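Local coordinates for sortase-like protein (Streptococcus suis, PDB 3RE9) that probably acts as a class C sortase, a transpeptidase of the kind that links pilin subunits covalently in Gram-positive bacteria, at residues Y34-G45 with P57-V66. Residues are numbered along the deposited sequence; the frame is centred on the assembly and turned at random.
Sequences YARMLELHEKIG and PVYAGTSETV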
ATOM      1  N   TYR A  34      -9.336   3.642 -10.956  1.00 13.59           N
ATOM      2  CA  TYR A  34      -7.985   3.133 -10.677  1.00 12.43           C
ATOM      3  C   TYR A  34      -7.144   3.009 -11.954  1.00 12.55           C
ATOM      4  O   TYR A  34      -5.965   3.415 -11.964  1.00 12.86           O
ATOM      5  CB  TYR A  34      -8.000   1.839  -9.839  1.00 11.15           C
ATOM      6  CG  TYR A  34      -6.610   1.367  -9.468  1.00  9.37           C
ATOM      7  CD1 TYR A  34      -5.733   2.195  -8.773  1.00  6.70           C
ATOM      8  CD2 TYR A  34      -6.162   0.093  -9.834  1.00  8.72           C
ATOM      9  CE1 TYR A  34      -4.439   1.776  -8.465  1.00  7.02           C
ATOM     10  CE2 TYR A  34      -4.879  -0.343  -9.514  1.00  7.81           C
ATOM     11  CZ  TYR A  34      -4.020   0.505  -8.831  1.00  8.13           C
ATOM     12  OH  TYR A  34      -2.750   0.072  -8.515  1.00  7.61           O
ATOM     13  N   ALA A  35      -7.768   2.512 -13.030  1.00 12.17           N
ATOM     14  CA  ALA A  35      -7.151   2.516 -14.370  1.00 12.33           C
ATOM     15  C   ALA A  35      -6.668   3.894 -14.872  1.00 12.35           C
ATOM     16  O   ALA A  35      -5.616   3.996 -15.479  1.00 12.43           O
ATOM     17  CB  ALA A  35      -8.089   1.851 -15.403  1.00 11.98           C
ATOM     18  N   ARG A  36      -7.458   4.936 -14.638  1.00 13.23           N
ATOM     19  CA  ARG A  36      -7.096   6.308 -14.962  1.00 14.14           C
ATOM     20  C   ARG A  36      -5.900   6.804 -14.125  1.00 14.85           C
ATOM     21  O   ARG A  36      -4.983   7.428 -14.651  1.00 15.40           O
ATOM     22  CB  ARG A  36      -8.299   7.225 -14.733  1.00 14.37           C
ATOM     23  CG  ARG A  36      -8.037   8.677 -15.097  1.00 15.67           C
ATOM     24  CD  ARG A  36      -9.034   9.648 -14.468  1.00 16.86           C
ATOM     25  NE  ARG A  36      -8.988   9.566 -13.014  1.00 18.34           N
ATOM     26  CZ  ARG A  36      -8.038  10.126 -12.257  1.00 19.79           C
ATOM     27  NH1 ARG A  36      -7.039  10.821 -12.811  1.00 18.45           N
ATOM     28  NH2 ARG A  36      -8.084   9.995 -10.935  1.00 17.03           N
ATOM     29  N   MET A  37      -5.921   6.545 -12.821  1.00 15.36           N
ATOM     30  CA  MET A  37      -4.760   6.791 -11.983  1.00 16.08           C
ATOM     31  C   MET A  37      -3.535   6.026 -12.506  1.00 16.35           C
ATOM     32  O   MET A  37      -2.414   6.559 -12.554  1.00 15.66           O
ATOM     33  CB  MET A  37      -5.050   6.338 -10.560  1.00 16.11           C
ATOM     34  CG  MET A  37      -6.014   7.194  -9.784  1.00 17.13           C
ATOM     35  SD  MET A  37      -6.284   6.507  -8.136  1.00 17.31           S
ATOM     36  CE  MET A  37      -7.939   5.882  -8.264  1.00 19.01           C
ATOM     37  N   LEU A  38      -3.746   4.763 -12.879  1.00 17.03           N
ATOM     38  CA  LEU A  38      -2.654   3.946 -13.416  1.00 17.64           C
ATOM     39  C   LEU A  38      -2.117   4.552 -14.719  1.00 18.36           C
ATOM     40  O   LEU A  38      -0.911   4.636 -14.933  1.00 18.01           O
ATOM     41  CB  LEU A  38      -3.102   2.500 -13.651  1.00 16.91           C
ATOM     42  CG  LEU A  38      -3.135   1.515 -12.499  1.00 15.41           C
ATOM     43  CD1 LEU A  38      -3.739   0.206 -12.963  1.00 11.83           C
ATOM     44  CD2 LEU A  38      -1.726   1.315 -11.995  1.00 12.90           C
ATOM     45  N   GLU A  39      -3.022   4.996 -15.576  1.00 19.14           N
ATOM     46  CA  GLU A  39      -2.619   5.535 -16.868  1.00 20.99           C
ATOM     47  C   GLU A  39      -1.743   6.771 -16.651  1.00 20.43           C
ATOM     48  O   GLU A  39      -0.836   7.055 -17.431  1.00 21.33           O
ATOM     49  CB  GLU A  39      -3.873   5.846 -17.681  1.00 20.47           C
ATOM     50  CG  GLU A  39      -3.692   6.346 -19.096  1.00 22.79           C
ATOM     51  CD  GLU A  39      -5.067   6.716 -19.724  1.00 24.31           C
ATOM     52  OE1 GLU A  39      -6.121   6.520 -19.046  1.00 25.56           O
ATOM     53  OE2 GLU A  39      -5.098   7.205 -20.886  1.00 27.93           O
ATOM     54  N   LEU A  40      -1.983   7.486 -15.562  1.00 19.95           N
ATOM     55  CA  LEU A  40      -1.292   8.752 -15.341  1.00 19.23           C
ATOM     56  C   LEU A  40      -0.202   8.740 -14.290  1.00 18.44           C
ATOM     57  O   LEU A  40       0.287   9.817 -13.943  1.00 18.48           O
ATOM     58  CB  LEU A  40      -2.303   9.851 -14.987  1.00 19.57           C
ATOM     59  CG  LEU A  40      -3.223  10.292 -16.113  1.00 19.92           C
ATOM     60  CD1 LEU A  40      -4.525  10.705 -15.514  1.00 21.25           C
ATOM     61  CD2 LEU A  40      -2.581  11.423 -16.875  1.00 20.28           C
ATOM     62  N   HIS A  41       0.186   7.557 -13.795  1.00 17.55           N
ATOM     63  CA  HIS A  41       1.162   7.428 -12.688  1.00 17.54           C
ATOM     64  C   HIS A  41       0.856   8.414 -11.574  1.00 17.27           C
ATOM     65  O   HIS A  41       1.775   9.040 -10.997  1.00 17.72           O
ATOM     66  CB  HIS A  41       2.600   7.630 -13.171  1.00 17.33           C
ATOM     67  CG  HIS A  41       2.892   6.917 -14.442  1.00 18.52           C
ATOM     68  ND1 HIS A  41       3.021   7.573 -15.644  1.00 19.50           N
ATOM     69  CD2 HIS A  41       3.016   5.600 -14.713  1.00 19.58           C
ATOM     70  CE1 HIS A  41       3.228   6.688 -16.602  1.00 20.06           C
ATOM     71  NE2 HIS A  41       3.243   5.485 -16.060  1.00 20.97           N
ATOM     72  N   GLU A  42      -0.441   8.560 -11.302  1.00 16.52           N
ATOM     73  CA  GLU A  42      -0.939   9.630 -10.469  1.00 16.45           C
ATOM     74  C   GLU A  42      -0.470   9.526  -9.040  1.00 16.04           C
ATOM     75  O   GLU A  42      -0.532   8.452  -8.441  1.00 15.62           O
ATOM     76  CB  GLU A  42      -2.464   9.661 -10.505  1.00 16.64           C
ATOM     77  CG  GLU A  42      -3.057  10.811  -9.710  1.00 18.30           C
ATOM     78  CD  GLU A  42      -4.488  11.052 -10.039  1.00 21.00           C
ATOM     79  OE1 GLU A  42      -5.338  10.737  -9.176  1.00 21.76           O
ATOM     80  OE2 GLU A  42      -4.757  11.523 -11.170  1.00 23.23           O
ATOM     81  N   LYS A  43      -0.017  10.656  -8.495  1.00 16.44           N
ATOM     82  CA  LYS A  43       0.424  10.733  -7.093  1.00 16.21           C
ATOM     83  C   LYS A  43      -0.754  10.530  -6.127  1.00 16.44           C
ATOM     84  O   LYS A  43      -1.794  11.165  -6.260  1.00 16.76           O
ATOM     85  CB  LYS A  43       1.146  12.061  -6.834  1.00 15.64           C
ATOM     86  CG  LYS A  43       1.928  12.089  -5.560  1.00 14.68           C
ATOM     87  CD  LYS A  43       2.348  13.497  -5.222  1.00 16.11           C
ATOM     88  CE  LYS A  43       3.063  13.525  -3.881  1.00 16.24           C
ATOM     89  NZ  LYS A  43       4.130  14.554  -3.771  1.00 15.40           N
ATOM     90  N   ILE A  44      -0.600   9.624  -5.172  1.00 17.16           N
ATOM     91  CA  ILE A  44      -1.653   9.382  -4.188  1.00 17.34           C
ATOM     92  C   ILE A  44      -1.403  10.130  -2.882  1.00 17.60           C
ATOM     93  O   ILE A  44      -2.338  10.670  -2.279  1.00 18.66           O
ATOM     94  CB  ILE A  44      -1.850   7.884  -3.885  1.00 17.60           C
ATOM     95  CG1 ILE A  44      -2.396   7.129  -5.110  1.00 16.98           C
ATOM     96  CG2 ILE A  44      -2.804   7.720  -2.680  1.00 18.51           C
ATOM     97  CD1 ILE A  44      -2.365   5.599  -4.942  1.00 16.92           C
ATOM     98  N   GLY A  45      -0.146  10.163  -2.444  1.00 17.56           N
ATOM     99  CA  GLY A  45       0.235  10.855  -1.195  1.00 16.82           C
ATOM    100  C   GLY A  45       1.659  10.535  -0.764  1.00 16.67           C
ATOM    101  O   GLY A  45       2.596  10.586  -1.564  1.00 16.05           O
ATOM    102  N   PRO A  57       7.015  10.008  -1.700  1.00 14.19           N
ATOM    103  CA  PRO A  57       5.773  10.109  -2.480  1.00 13.66           C
ATOM    104  C   PRO A  57       5.284   8.748  -2.990  1.00 13.02           C
ATOM    105  O   PRO A  57       6.064   7.956  -3.526  1.00 13.47           O
ATOM    106  CB  PRO A  57       6.161  11.014  -3.665  1.00 13.59           C
ATOM    107  CG  PRO A  57       7.692  10.905  -3.765  1.00 14.02           C
ATOM    108  CD  PRO A  57       8.171  10.639  -2.381  1.00 14.07           C
ATOM    109  N   VAL A  58       3.990   8.497  -2.838  1.00 12.05           N
ATOM    110  CA  VAL A  58       3.366   7.259  -3.292  1.00 10.66           C
ATOM    111  C   VAL A  58       2.559   7.512  -4.559  1.00 10.59           C
ATOM    112  O   VAL A  58       1.776   8.469  -4.616  1.00 10.27           O
ATOM    113  CB  VAL A  58       2.453   6.673  -2.167  1.00 10.45           C
ATOM    114  CG1 VAL A  58       1.808   5.350  -2.592  1.00  9.24           C
ATOM    115  CG2 VAL A  58       3.240   6.505  -0.922  1.00  8.14           C
ATOM    116  N   TYR A  59       2.734   6.658  -5.565  1.00 10.86           N
ATOM    117  CA  TYR A  59       2.074   6.838  -6.872  1.00 11.34           C
ATOM    118  C   TYR A  59       1.272   5.601  -7.235  1.00 11.43           C
ATOM    119  O   TYR A  59       1.547   4.525  -6.728  1.00 11.79           O
ATOM    120  CB  TYR A  59       3.107   7.129  -7.980  1.00 12.10           C
ATOM    121  CG  TYR A  59       3.966   8.344  -7.745  1.00 11.92           C
ATOM    122  CD1 TYR A  59       5.160   8.234  -7.041  1.00 12.16           C
ATOM    123  CD2 TYR A  59       3.587   9.596  -8.226  1.00 13.33           C
ATOM    124  CE1 TYR A  59       5.958   9.339  -6.787  1.00 13.31           C
ATOM    125  CE2 TYR A  59       4.387  10.733  -7.994  1.00 13.40           C
ATOM    126  CZ  TYR A  59       5.576  10.590  -7.270  1.00 14.50           C
ATOM    127  OH  TYR A  59       6.395  11.681  -7.022  1.00 13.29           O
ATOM    128  N   ALA A  60       0.286   5.732  -8.111  1.00 11.63           N
ATOM    129  CA  ALA A  60      -0.529   4.575  -8.470  1.00 12.36           C
ATOM    130  C   ALA A  60       0.253   3.693  -9.419  1.00 13.14           C
ATOM    131  O   ALA A  60       0.879   4.200 -10.369  1.00 13.52           O
ATOM    132  CB  ALA A  60      -1.851   5.003  -9.090  1.00 12.31           C
ATOM    133  N   GLY A  61       0.235   2.379  -9.141  1.00 13.47           N
ATOM    134  CA  GLY A  61       0.910   1.364  -9.959  1.00 12.78           C
ATOM    135  C   GLY A  61       2.379   1.147  -9.650  1.00 12.99           C
ATOM    136  O   GLY A  61       3.002   1.900  -8.900  1.00 13.13           O
ATOM    137  N   THR A  62       2.927   0.089 -10.227  1.00 13.12           N
ATOM    138  CA  THR A  62       4.322  -0.281 -10.034  1.00 12.54           C
ATOM    139  C   THR A  62       5.092  -0.200 -11.361  1.00 13.28           C
ATOM    140  O   THR A  62       5.996  -0.984 -11.628  1.00 13.37           O
ATOM    141  CB  THR A  62       4.443  -1.692  -9.451  1.00 12.02           C
ATOM    142  OG1 THR A  62       3.747  -2.609 -10.297  1.00 11.14           O
ATOM    143  CG2 THR A  62       3.866  -1.754  -8.059  1.00 10.78           C
ATOM    144  N   SER A  63       4.733   0.764 -12.198  1.00 14.44           N
ATOM    145  CA  SER A  63       5.519   1.017 -13.403  1.00 15.62           C
ATOM    146  C   SER A  63       6.929   1.491 -13.057  1.00 15.91           C
ATOM    147  O   SER A  63       7.173   1.975 -11.953  1.00 16.12           O
ATOM    148  CB  SER A  63       4.800   2.022 -14.314  1.00 15.45           C
ATOM    149  OG  SER A  63       4.786   3.314 -13.749  1.00 16.69           O
ATOM    150  N   GLU A  64       7.866   1.364 -13.987  1.00 17.11           N
ATOM    151  CA  GLU A  64       9.221   1.818 -13.689  1.00 18.45           C
ATOM    152  C   GLU A  64       9.367   3.337 -13.583  1.00 18.20           C
ATOM    153  O   GLU A  64      10.282   3.822 -12.903  1.00 18.26           O
ATOM    154  CB  GLU A  64      10.264   1.194 -14.615  1.00 19.19           C
ATOM    155  CG  GLU A  64      11.664   1.118 -13.964  1.00 22.84           C
ATOM    156  CD  GLU A  64      11.736   0.299 -12.646  1.00 27.01           C
ATOM    157  OE1 GLU A  64      11.142  -0.814 -12.540  1.00 27.10           O
ATOM    158  OE2 GLU A  64      12.440   0.770 -11.720  1.00 28.45           O
ATOM    159  N   THR A  65       8.447   4.073 -14.214  1.00 18.00           N
ATOM    160  CA  THR A  65       8.321   5.531 -14.020  1.00 17.87           C
ATOM    161  C   THR A  65       8.142   5.814 -12.548  1.00 17.21           C
ATOM    162  O   THR A  65       8.818   6.677 -11.990  1.00 18.11           O
ATOM    163  CB  THR A  65       7.096   6.139 -14.751  1.00 17.78           C
ATOM    164  OG1 THR A  65       7.075   5.706 -16.112  1.00 19.54           O
ATOM    165  CG2 THR A  65       7.162   7.642 -14.742  1.00 18.37           C
ATOM    166  N   VAL A  66       7.224   5.084 -11.931  1.00 16.02           N
ATOM    167  CA  VAL A  66       6.928   5.242 -10.526  1.00 15.26           C
ATOM    168  C   VAL A  66       8.078   4.771  -9.657  1.00 15.47           C
ATOM    169  O   VAL A  66       8.530   5.507  -8.760  1.00 15.84           O
ATOM    170  CB  VAL A  66       5.606   4.525 -10.177  1.00 15.56           C
ATOM    171  CG1 VAL A  66       5.512   4.208  -8.709  1.00 14.51           C
ATOM    172  CG2 VAL A  66       4.418   5.384 -10.646  1.00 15.02           C
TER
HETATM  173  O   HOH W   1       5.261  14.394  -6.184  1.00 26.92           O
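With chi1 at -44°, H41 sets its ring beside its backbone N and swings it over T65, whose CB sits 4.1 Å from the ring centroid, nearly on the normal, in a CH-pi contact. In Y59 a chi1 of -58° lays the ring obliquely along K43, CE2 lying 3.7 Å from K43 CB. The lysine chain, extended as far as CE and bent at its last torsion, brings CE against P57 CB, and one water accepts from K43 NZ at 2.7 Å and also bonds Y59 OH; Y46 OH is a further partner of the ammonium. H41, at positive phi, is the C-prime residue of a Schellman motif, a textbook helix ending, and turns the chain from helix 21-39 into the first strand of an antiparallel hairpin of the sortase beta-barrel. There A60 N donates to E42 O at 2.9 Å, and a classic bulge makes I44 and G45 share V58 O: I44 N binds it at 2.7 Å, G45 N only weakly. V58 N returns a nearly straight bond to G45 O. At the helix end, A60 CB meets M37 CB at 3.8 Å and is also approached by Y34 CE1 and I44 CD1; the Y34 hydroxyl bonds H73.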